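Local coordinates for universal stress protein (Mycobacterium smegmatis, PDB 5AHW), which binds the second messenger cyclic AMP as a homodimer of the universal stress protein family and is probably involved in nucleotide signalling, at residues Ser2-Val7 / Ala108-Val113; Ile37-Phe42 / Ala69-Ala74. One frame throughout, in Å; residues are numbered along the deposited sequence.

Contact 1 (Ser2-Val7 / Ala108-Val113). With CMP (adenosine-3',5'-cyclic-monophosphate), chain K.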
ATOM      1  N   SER B   2      -7.525  -7.917 -11.485  1.00 81.48           N
ATOM      2  CA  SER B   2      -7.315  -9.222 -10.755  1.00 76.71           C
ATOM      3  C   SER B   2      -7.435  -9.035  -9.226  1.00 63.77           C
ATOM      4  O   SER B   2      -6.502  -8.602  -8.586  1.00 67.97           O
ATOM      5  CB  SER B   2      -5.938  -9.797 -11.122  1.00 77.24           C
ATOM      6  OG  SER B   2      -5.779 -11.099 -10.599  1.00 81.53           O
ATOM      7  N   ALA B   3      -8.568  -9.371  -8.639  1.00 56.64           N
ATOM      8  CA  ALA B   3      -8.811  -9.025  -7.255  1.00 53.28           C
ATOM      9  C   ALA B   3      -7.882  -9.717  -6.208  1.00 50.06           C
ATOM     10  O   ALA B   3      -7.510 -10.898  -6.300  1.00 49.10           O
ATOM     11  CB  ALA B   3     -10.284  -9.235  -6.914  1.00 55.49           C
ATOM     12  N   TYR B   4      -7.464  -8.940  -5.235  1.00 44.57           N
ATOM     13  CA  TYR B   4      -6.781  -9.489  -4.097  1.00 42.77           C
ATOM     14  C   TYR B   4      -7.666 -10.621  -3.491  1.00 44.06           C
ATOM     15  O   TYR B   4      -8.843 -10.383  -3.173  1.00 43.32           O
ATOM     16  CB  TYR B   4      -6.518  -8.375  -3.066  1.00 39.17           C
ATOM     17  CG  TYR B   4      -5.504  -7.298  -3.465  1.00 37.30           C
ATOM     18  CD1 TYR B   4      -4.386  -7.583  -4.251  1.00 36.02           C
ATOM     19  CD2 TYR B   4      -5.625  -5.987  -2.995  1.00 36.55           C
ATOM     20  CE1 TYR B   4      -3.444  -6.604  -4.558  1.00 35.17           C
ATOM     21  CE2 TYR B   4      -4.651  -5.021  -3.280  1.00 34.71           C
ATOM     22  CZ  TYR B   4      -3.560  -5.334  -4.035  1.00 34.38           C
ATOM     23  OH  TYR B   4      -2.616  -4.363  -4.352  1.00 34.08           O
ATOM     24  N   GLN B   5      -7.077 -11.813  -3.338  1.00 43.66           N
ATOM     25  CA  GLN B   5      -7.712 -12.969  -2.713  1.00 46.27           C
ATOM     26  C   GLN B   5      -7.248 -13.167  -1.253  1.00 43.39           C
ATOM     27  O   GLN B   5      -7.974 -13.720  -0.405  1.00 42.54           O
ATOM     28  CB  GLN B   5      -7.370 -14.257  -3.505  1.00 51.42           C
ATOM     29  CG  GLN B   5      -7.760 -14.305  -4.997  1.00 57.29           C
ATOM     30  CD  GLN B   5      -7.696 -15.742  -5.597  1.00 62.37           C
ATOM     31  OE1 GLN B   5      -6.622 -16.269  -5.847  1.00 65.39           O
ATOM     32  NE2 GLN B   5      -8.856 -16.362  -5.811  1.00 63.82           N
ATOM     33  N   THR B   6      -6.031 -12.740  -0.958  1.00 39.67           N
ATOM     34  CA  THR B   6      -5.434 -13.030   0.346  1.00 38.68           C
ATOM     35  C   THR B   6      -4.617 -11.846   0.841  1.00 34.80           C
ATOM     36  O   THR B   6      -3.631 -11.497   0.251  1.00 33.36           O
ATOM     37  CB  THR B   6      -4.545 -14.296   0.265  1.00 38.81           C
ATOM     38  OG1 THR B   6      -5.313 -15.427  -0.178  1.00 41.52           O
ATOM     39  CG2 THR B   6      -3.970 -14.639   1.633  1.00 39.32           C
ATOM     40  N   VAL B   7      -5.041 -11.251   1.935  1.00 33.67           N
ATOM     41  CA  VAL B   7      -4.393 -10.055   2.448  1.00 32.82           C
ATOM     42  C   VAL B   7      -3.808 -10.404   3.818  1.00 32.56           C
ATOM     43  O   VAL B   7      -4.474 -11.003   4.634  1.00 34.35           O
ATOM     44  CB  VAL B   7      -5.393  -8.945   2.631  1.00 31.78           C
ATOM     45  CG1 VAL B   7      -4.746  -7.729   3.199  1.00 30.61           C
ATOM     46  CG2 VAL B   7      -6.071  -8.570   1.317  1.00 33.00           C
ATOM     47  N   ALA B 108       0.354 -14.485  -0.515  1.00 37.24           N
ATOM     48  CA  ALA B 108      -0.467 -13.292  -0.277  1.00 37.18           C
ATOM     49  C   ALA B 108      -0.423 -12.353  -1.485  1.00 35.81           C
ATOM     50  O   ALA B 108       0.580 -12.253  -2.141  1.00 35.50           O
ATOM     51  CB  ALA B 108       0.036 -12.560   0.927  1.00 36.13           C
ATOM     52  N   ASP B 109      -1.529 -11.700  -1.785  1.00 36.01           N
ATOM     53  CA  ASP B 109      -1.600 -10.766  -2.879  1.00 35.23           C
ATOM     54  C   ASP B 109      -1.258  -9.410  -2.331  1.00 33.66           C
ATOM     55  O   ASP B 109      -0.865  -8.514  -3.079  1.00 33.43           O
ATOM     56  CB  ASP B 109      -3.032 -10.719  -3.409  1.00 37.79           C
ATOM     57  CG  ASP B 109      -3.515 -12.044  -3.851  1.00 40.19           C
ATOM     58  OD1 ASP B 109      -2.874 -12.582  -4.764  1.00 43.05           O
ATOM     59  OD2 ASP B 109      -4.491 -12.578  -3.293  1.00 41.63           O
ATOM     60  N   LEU B 110      -1.452  -9.223  -1.033  1.00 31.60           N
ATOM     61  CA  LEU B 110      -1.126  -7.945  -0.424  1.00 30.69           C
ATOM     62  C   LEU B 110      -0.734  -8.099   1.048  1.00 29.53           C
ATOM     63  O   LEU B 110      -1.336  -8.854   1.814  1.00 31.09           O
ATOM     64  CB  LEU B 110      -2.340  -7.023  -0.526  1.00 30.09           C
ATOM     65  CG  LEU B 110      -2.267  -5.650   0.156  1.00 30.37           C
ATOM     66  CD1 LEU B 110      -1.373  -4.752  -0.668  1.00 29.49           C
ATOM     67  CD2 LEU B 110      -3.644  -5.030   0.337  1.00 30.86           C
ATOM     68  N   LEU B 111       0.247  -7.323   1.429  1.00 27.66           N
ATOM     69  CA  LEU B 111       0.704  -7.255   2.786  1.00 27.09           C
ATOM     70  C   LEU B 111       0.513  -5.827   3.317  1.00 26.04           C
ATOM     71  O   LEU B 111       0.914  -4.875   2.678  1.00 25.63           O
ATOM     72  CB  LEU B 111       2.183  -7.619   2.709  1.00 27.82           C
ATOM     73  CG  LEU B 111       3.007  -7.699   3.950  1.00 29.60           C
ATOM     74  CD1 LEU B 111       2.261  -8.300   5.148  1.00 31.54           C
ATOM     75  CD2 LEU B 111       4.160  -8.554   3.501  1.00 31.09           C
ATOM     76  N   VAL B 112      -0.128  -5.667   4.468  1.00 25.53           N
ATOM     77  CA  VAL B 112      -0.442  -4.380   4.992  1.00 24.75           C
ATOM     78  C   VAL B 112       0.294  -4.134   6.318  1.00 24.30           C
ATOM     79  O   VAL B 112       0.295  -4.966   7.248  1.00 24.31           O
ATOM     80  CB  VAL B 112      -1.948  -4.314   5.235  1.00 26.68           C
ATOM     81  CG1 VAL B 112      -2.392  -2.927   5.712  1.00 26.50           C
ATOM     82  CG2 VAL B 112      -2.674  -4.659   3.950  1.00 27.91           C
ATOM     83  N   VAL B 113       0.919  -2.963   6.410  1.00 24.13           N
ATOM     84  CA  VAL B 113       1.557  -2.469   7.604  1.00 23.48           C
ATOM     85  C   VAL B 113       1.219  -0.985   7.816  1.00 23.96           C
ATOM     86  O   VAL B 113       0.874  -0.278   6.883  1.00 25.52           O
ATOM     87  CB  VAL B 113       3.112  -2.667   7.537  1.00 23.49           C
ATOM     88  CG1 VAL B 113       3.513  -4.138   7.528  1.00 24.17           C
ATOM     89  CG2 VAL B 113       3.720  -2.035   6.320  1.00 24.00           C
TER
HETATM   90  P   CMP K1148       2.057   0.630  13.005  1.00 30.68           P
HETATM   91  O1P CMP K1148       0.914   1.552  12.597  1.00 30.29           O
HETATM   92  O2P CMP K1148       2.184   0.588  14.457  1.00 27.24           O
HETATM   93  O5' CMP K1148       3.423   0.916  12.267  1.00 28.45           O
HETATM   94  C5' CMP K1148       4.507  -0.030  12.093  1.00 32.74           C
HETATM   95  C4' CMP K1148       3.875  -1.333  11.691  1.00 28.98           C
HETATM   96  O4' CMP K1148       4.777  -2.426  11.664  1.00 33.95           O
HETATM   97  C3' CMP K1148       2.803  -1.790  12.607  1.00 30.23           C
HETATM   98  O3' CMP K1148       1.716  -0.880  12.509  1.00 28.99           O
HETATM   99  C2' CMP K1148       2.572  -3.234  12.140  1.00 30.09           C
HETATM  100  O2' CMP K1148       1.804  -3.337  10.933  1.00 29.70           O
HETATM  101  C1' CMP K1148       4.029  -3.631  11.853  1.00 29.50           C
HETATM  102  N9  CMP K1148       4.522  -4.349  13.054  1.00 32.03           N
HETATM  103  C8  CMP K1148       5.296  -3.857  14.039  1.00 31.23           C
HETATM  104  N7  CMP K1148       5.485  -4.770  15.004  1.00 29.27           N
HETATM  105  C5  CMP K1148       4.849  -5.859  14.638  1.00 31.18           C
HETATM  106  C6  CMP K1148       4.669  -7.220  15.174  1.00 31.36           C
HETATM  107  N6  CMP K1148       5.237  -7.548  16.327  1.00 30.39           N
HETATM  108  N1  CMP K1148       3.922  -8.092  14.484  1.00 29.28           N
HETATM  109  C2  CMP K1148       3.337  -7.781  13.322  1.00 30.83           C
HETATM  110  N3  CMP K1148       3.442  -6.553  12.772  1.00 31.13           N
HETATM  111  C4  CMP K1148       4.177  -5.582  13.373  1.00 32.02           C

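Contact 2 (Ile37-Phe42 / Ala69-Ala74). With CMP (adenosine-3',5'-cyclic-monophosphate), chain K.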
ATOM      1  N   ILE B  37      -4.512 -11.979   9.998  1.00 33.49           N
ATOM      2  CA  ILE B  37      -3.921 -11.048  10.933  1.00 33.61           C
ATOM      3  C   ILE B  37      -2.742 -11.759  11.589  1.00 33.60           C
ATOM      4  O   ILE B  37      -2.908 -12.832  12.198  1.00 34.32           O
ATOM      5  CB  ILE B  37      -4.951 -10.602  12.002  1.00 34.66           C
ATOM      6  CG1 ILE B  37      -6.246 -10.098  11.345  1.00 34.76           C
ATOM      7  CG2 ILE B  37      -4.349  -9.538  12.942  1.00 33.55           C
ATOM      8  CD1 ILE B  37      -7.325  -9.634  12.314  1.00 36.06           C
ATOM      9  N   ALA B  38      -1.564 -11.165  11.491  1.00 31.78           N
ATOM     10  CA  ALA B  38      -0.355 -11.737  12.066  1.00 32.01           C
ATOM     11  C   ALA B  38       0.279 -10.859  13.152  1.00 31.80           C
ATOM     12  O   ALA B  38       0.331  -9.634  13.031  1.00 31.96           O
ATOM     13  CB  ALA B  38       0.660 -12.026  10.959  1.00 31.71           C
ATOM     14  N   THR B  39       0.729 -11.487  14.224  1.00 32.01           N
ATOM     15  CA  THR B  39       1.428 -10.800  15.271  1.00 33.18           C
ATOM     16  C   THR B  39       2.710 -11.581  15.540  1.00 32.89           C
ATOM     17  O   THR B  39       2.687 -12.800  15.925  1.00 31.77           O
ATOM     18  CB  THR B  39       0.611 -10.726  16.563  1.00 35.66           C
ATOM     19  OG1 THR B  39      -0.550  -9.935  16.344  1.00 38.86           O
ATOM     20  CG2 THR B  39       1.406 -10.098  17.679  1.00 36.20           C
ATOM     21  N   ALA B  40       3.831 -10.905  15.323  1.00 30.83           N
ATOM     22  CA  ALA B  40       5.130 -11.554  15.538  1.00 32.10           C
ATOM     23  C   ALA B  40       5.526 -11.305  16.961  1.00 33.05           C
ATOM     24  O   ALA B  40       5.314 -10.209  17.471  1.00 32.54           O
ATOM     25  CB  ALA B  40       6.191 -10.975  14.620  1.00 30.39           C
ATOM     26  N   TYR B  41       6.125 -12.280  17.601  1.00 36.05           N
ATOM     27  CA  TYR B  41       6.640 -12.078  18.955  1.00 38.97           C
ATOM     28  C   TYR B  41       7.806 -13.079  19.269  1.00 42.18           C
ATOM     29  O   TYR B  41       7.872 -14.136  18.684  1.00 40.60           O
ATOM     30  CB  TYR B  41       5.496 -12.235  19.980  1.00 39.88           C
ATOM     31  CG  TYR B  41       5.059 -13.651  20.143  1.00 40.71           C
ATOM     32  CD1 TYR B  41       4.273 -14.267  19.203  1.00 41.74           C
ATOM     33  CD2 TYR B  41       5.471 -14.399  21.225  1.00 46.07           C
ATOM     34  CE1 TYR B  41       3.902 -15.595  19.332  1.00 43.03           C
ATOM     35  CE2 TYR B  41       5.114 -15.742  21.369  1.00 46.99           C
ATOM     36  CZ  TYR B  41       4.323 -16.332  20.429  1.00 45.94           C
ATOM     37  OH  TYR B  41       3.954 -17.657  20.598  1.00 48.40           O
ATOM     38  N   PHE B  42       8.724 -12.677  20.156  1.00 47.53           N
ATOM     39  CA  PHE B  42       9.761 -13.566  20.772  1.00 54.03           C
ATOM     40  C   PHE B  42       9.234 -14.015  22.161  1.00 57.14           C
ATOM     41  O   PHE B  42       9.157 -13.202  23.068  1.00 58.81           O
ATOM     42  CB  PHE B  42      11.071 -12.797  21.007  1.00 54.33           C
ATOM     43  CG  PHE B  42      11.590 -11.943  19.834  1.00 52.10           C
ATOM     44  CD1 PHE B  42      12.141 -12.536  18.693  1.00 50.94           C
ATOM     45  CD2 PHE B  42      11.679 -10.539  19.954  1.00 54.03           C
ATOM     46  CE1 PHE B  42      12.714 -11.761  17.696  1.00 49.19           C
ATOM     47  CE2 PHE B  42      12.230  -9.732  18.923  1.00 54.57           C
ATOM     48  CZ  PHE B  42      12.754 -10.355  17.797  1.00 53.78           C
ATOM     49  N   ALA B  69      -4.582 -11.774  23.130  1.00 46.56           N
ATOM     50  CA  ALA B  69      -5.435 -10.586  23.352  1.00 46.02           C
ATOM     51  C   ALA B  69      -5.357  -9.610  22.148  1.00 42.91           C
ATOM     52  O   ALA B  69      -6.359  -9.160  21.631  1.00 42.06           O
ATOM     53  CB  ALA B  69      -5.069  -9.895  24.652  1.00 47.36           C
ATOM     54  N   ILE B  70      -4.142  -9.364  21.679  1.00 41.44           N
ATOM     55  CA  ILE B  70      -3.882  -8.592  20.455  1.00 39.44           C
ATOM     56  C   ILE B  70      -4.607  -9.198  19.263  1.00 40.58           C
ATOM     57  O   ILE B  70      -5.206  -8.464  18.455  1.00 42.11           O
ATOM     58  CB  ILE B  70      -2.367  -8.550  20.128  1.00 36.59           C
ATOM     59  CG1 ILE B  70      -1.677  -7.707  21.167  1.00 36.75           C
ATOM     60  CG2 ILE B  70      -2.085  -8.003  18.735  1.00 35.15           C
ATOM     61  CD1 ILE B  70      -0.152  -7.844  21.226  1.00 36.16           C
ATOM     62  N   LEU B  71      -4.529 -10.513  19.086  1.00 40.30           N
ATOM     63  CA  LEU B  71      -5.187 -11.084  17.917  1.00 41.42           C
ATOM     64  C   LEU B  71      -6.709 -10.968  18.008  1.00 42.14           C
ATOM     65  O   LEU B  71      -7.293 -10.637  17.013  1.00 41.08           O
ATOM     66  CB  LEU B  71      -4.740 -12.534  17.631  1.00 41.24           C
ATOM     67  CG  LEU B  71      -3.298 -12.484  17.097  1.00 40.41           C
ATOM     68  CD1 LEU B  71      -2.636 -13.834  17.270  1.00 40.76           C
ATOM     69  CD2 LEU B  71      -3.216 -12.011  15.650  1.00 39.39           C
ATOM     70  N   ARG B  72      -7.340 -11.231  19.160  1.00 44.39           N
ATOM     71  CA  ARG B  72      -8.802 -11.074  19.228  1.00 49.86           C
ATOM     72  C   ARG B  72      -9.266  -9.626  19.020  1.00 48.92           C
ATOM     73  O   ARG B  72     -10.214  -9.361  18.288  1.00 50.85           O
ATOM     74  CB  ARG B  72      -9.453 -11.715  20.471  1.00 56.14           C
ATOM     75  CG  ARG B  72      -8.853 -11.354  21.813  1.00 64.75           C
ATOM     76  CD  ARG B  72      -9.582 -12.032  22.988  1.00 75.13           C
ATOM     77  NE  ARG B  72      -8.690 -12.274  24.151  1.00 80.70           N
ATOM     78  CZ  ARG B  72      -7.876 -13.329  24.304  1.00 83.98           C
ATOM     79  NH1 ARG B  72      -7.806 -14.307  23.388  1.00 85.92           N
ATOM     80  NH2 ARG B  72      -7.123 -13.418  25.396  1.00 86.74           N
ATOM     81  N   GLU B  73      -8.601  -8.656  19.625  1.00 48.67           N
ATOM     82  CA  GLU B  73      -8.983  -7.283  19.355  1.00 47.20           C
ATOM     83  C   GLU B  73      -8.789  -6.960  17.875  1.00 44.47           C
ATOM     84  O   GLU B  73      -9.684  -6.383  17.263  1.00 45.45           O
ATOM     85  CB  GLU B  73      -8.266  -6.311  20.268  1.00 48.22           C
ATOM     86  CG  GLU B  73      -8.599  -4.831  20.013  1.00 51.01           C
ATOM     87  CD  GLU B  73     -10.032  -4.404  20.390  1.00 55.43           C
ATOM     88  OE1 GLU B  73     -10.761  -5.138  21.123  1.00 57.19           O
ATOM     89  OE2 GLU B  73     -10.416  -3.287  19.941  1.00 59.84           O
ATOM     90  N   ALA B  74      -7.674  -7.363  17.274  1.00 40.72           N
ATOM     91  CA  ALA B  74      -7.507  -7.091  15.851  1.00 39.73           C
ATOM     92  C   ALA B  74      -8.618  -7.708  15.039  1.00 41.20           C
ATOM     93  O   ALA B  74      -9.092  -7.126  14.058  1.00 41.50           O
ATOM     94  CB  ALA B  74      -6.159  -7.558  15.331  1.00 37.71           C
TER
HETATM   95  P   CMP K1148       2.057   0.630  13.005  1.00 30.68           P
HETATM   96  O1P CMP K1148       0.914   1.552  12.597  1.00 30.29           O
HETATM   97  O2P CMP K1148       2.184   0.588  14.457  1.00 27.24           O
HETATM   98  O5' CMP K1148       3.423   0.916  12.267  1.00 28.45           O
HETATM   99  C5' CMP K1148       4.507  -0.030  12.093  1.00 32.74           C
HETATM  100  C4' CMP K1148       3.875  -1.333  11.691  1.00 28.98           C
HETATM  101  O4' CMP K1148       4.777  -2.426  11.664  1.00 33.95           O
HETATM  102  C3' CMP K1148       2.803  -1.790  12.607  1.00 30.23           C
HETATM  103  O3' CMP K1148       1.716  -0.880  12.509  1.00 28.99           O
HETATM  104  C2' CMP K1148       2.572  -3.234  12.140  1.00 30.09           C
HETATM  105  O2' CMP K1148       1.804  -3.337  10.933  1.00 29.70           O
HETATM  106  C1' CMP K1148       4.029  -3.631  11.853  1.00 29.50           C
HETATM  107  N9  CMP K1148       4.522  -4.349  13.054  1.00 32.03           N
HETATM  108  C8  CMP K1148       5.296  -3.857  14.039  1.00 31.23           C
HETATM  109  N7  CMP K1148       5.485  -4.770  15.004  1.00 29.27           N
HETATM  110  C5  CMP K1148       4.849  -5.859  14.638  1.00 31.18           C
HETATM  111  C6  CMP K1148       4.669  -7.220  15.174  1.00 31.36           C
HETATM  112  N6  CMP K1148       5.237  -7.548  16.327  1.00 30.39           N
HETATM  113  N1  CMP K1148       3.922  -8.092  14.484  1.00 29.28           N
HETATM  114  C2  CMP K1148       3.337  -7.781  13.322  1.00 30.83           C
HETATM  115  N3  CMP K1148       3.442  -6.553  12.772  1.00 31.13           N
HETATM  116  C4  CMP K1148       4.177  -5.582  13.373  1.00 32.02           C

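Contact 1 (Ser2-Val7 / Ala108-Val113)
Asp109 CG and Tyr4 CG each lie beside their own backbone N (chi1 -58° and -68°). Asp109 CB then meets Tyr4 CD1 at 3.5 Å, and the tyrosine ring lies against Leu110. Asp109 OD2 accepts two backbone N-H groups. Gln5 N donates to Asp109 OD2 at 2.7 Å from above the carboxylate plane, and Thr6 N reaches the anti lone pair of the same OD2 at 2.8 Å. Two bonds on one oxygen tie Gln5 and Thr6, where strand 6-10 begins, to the residue before strand 110-114. In return Asp109 N donates to Thr6 O at 2.9 Å, and Leu110 N makes a weak bond to that oxygen.

Leu110 CB sits over the centre of the Tyr4 ring, a CH-pi contact with CB 4.0 Å from the centroid, while Leu110 CD2 meets Tyr4 CE2. Tyr4 OH is hydrogen-bonded to Asp140 OD2, and Arg23 of the second subunit makes a cation-pi contact with the ring. Further on, Val7 CG1 packs on Val112 CG2 at 3.8 Å. Val7 and Leu110 form a parallel bridge. Such pairing of the first and fourth strands belongs to the central parallel sheet of the universal stress protein fold.

Contact 2 (Ile37-Phe42 / Ala69-Ala74)
Leu71 lies alongside both Thr39 and Ile37, its side chain pointing the opposite way to theirs. Leu71 CD2 comes to 3.4 Å from Thr39 OG1. Ile70 crosses the same threonine at a slant. Its CG2 branch, anti to its own backbone N, also lies 3.4 Å from Thr39 OG1. The hydroxyl is thus bordered by two methyl groups of the helix. Its polar partner is outside the two segments: OG1 is hydrogen-bonded to Thr11 O, so this buried oxygen is satisfied.

Leu71 CD2 also touches Ile37 CG2 at 3.8 Å and approaches Ile37 O at 3.6 Å. This one methyl therefore meets both Thr39 and Ile37. About one turn further along the helix, Ala74 takes over. Ile37 CG2, anti to its backbone N, rests on Ala74 CB at 3.6 Å. Ile37 CD1 lies 3.5 Å from Ala74 O, so the isoleucine reaches the helix backbone beside the alanine methyl.

The strand and helix segments run nearly antiparallel, at 159°, with their axes 8.9 Å apart. Ala38 points away from the helix, toward Leu99 and Leu102 of helix 95-105. The backbone of Ala40 reads the adenine of cyclic AMP: its N donates to N1 of CMP at 2.9 Å (173°), and its O accepts from N6 of CMP. Helix 65-80 thus packs on the strand that holds the adenine edge, an alpha/beta layer of the universal stress protein fold bordering its nucleotide pocket.

In the fold
Contacts 1 and 2 share one five-stranded parallel sheet of order 3-2-1-4-5. Contact 1 pairs strands 6-10 and 110-114 in the middle of the sheet. Contact 2 sets helix 65-80 against strand 34-41, which lies next to 6-10. Along the chain, contact 2 is nested inside the loop that contact 1 closes. Their centres are about 18 Å apart, on opposite sides of the chain's centre, and their nearest atoms are about 5 Å apart without touching. Both reach cyclic AMP: contact 2 supplies the adenine side of the pocket and contact 1, through Val113, the ribose side. The pocket therefore draws on separate strands of the same sheet, and other residues such as Gly10 and Ser16 complete it.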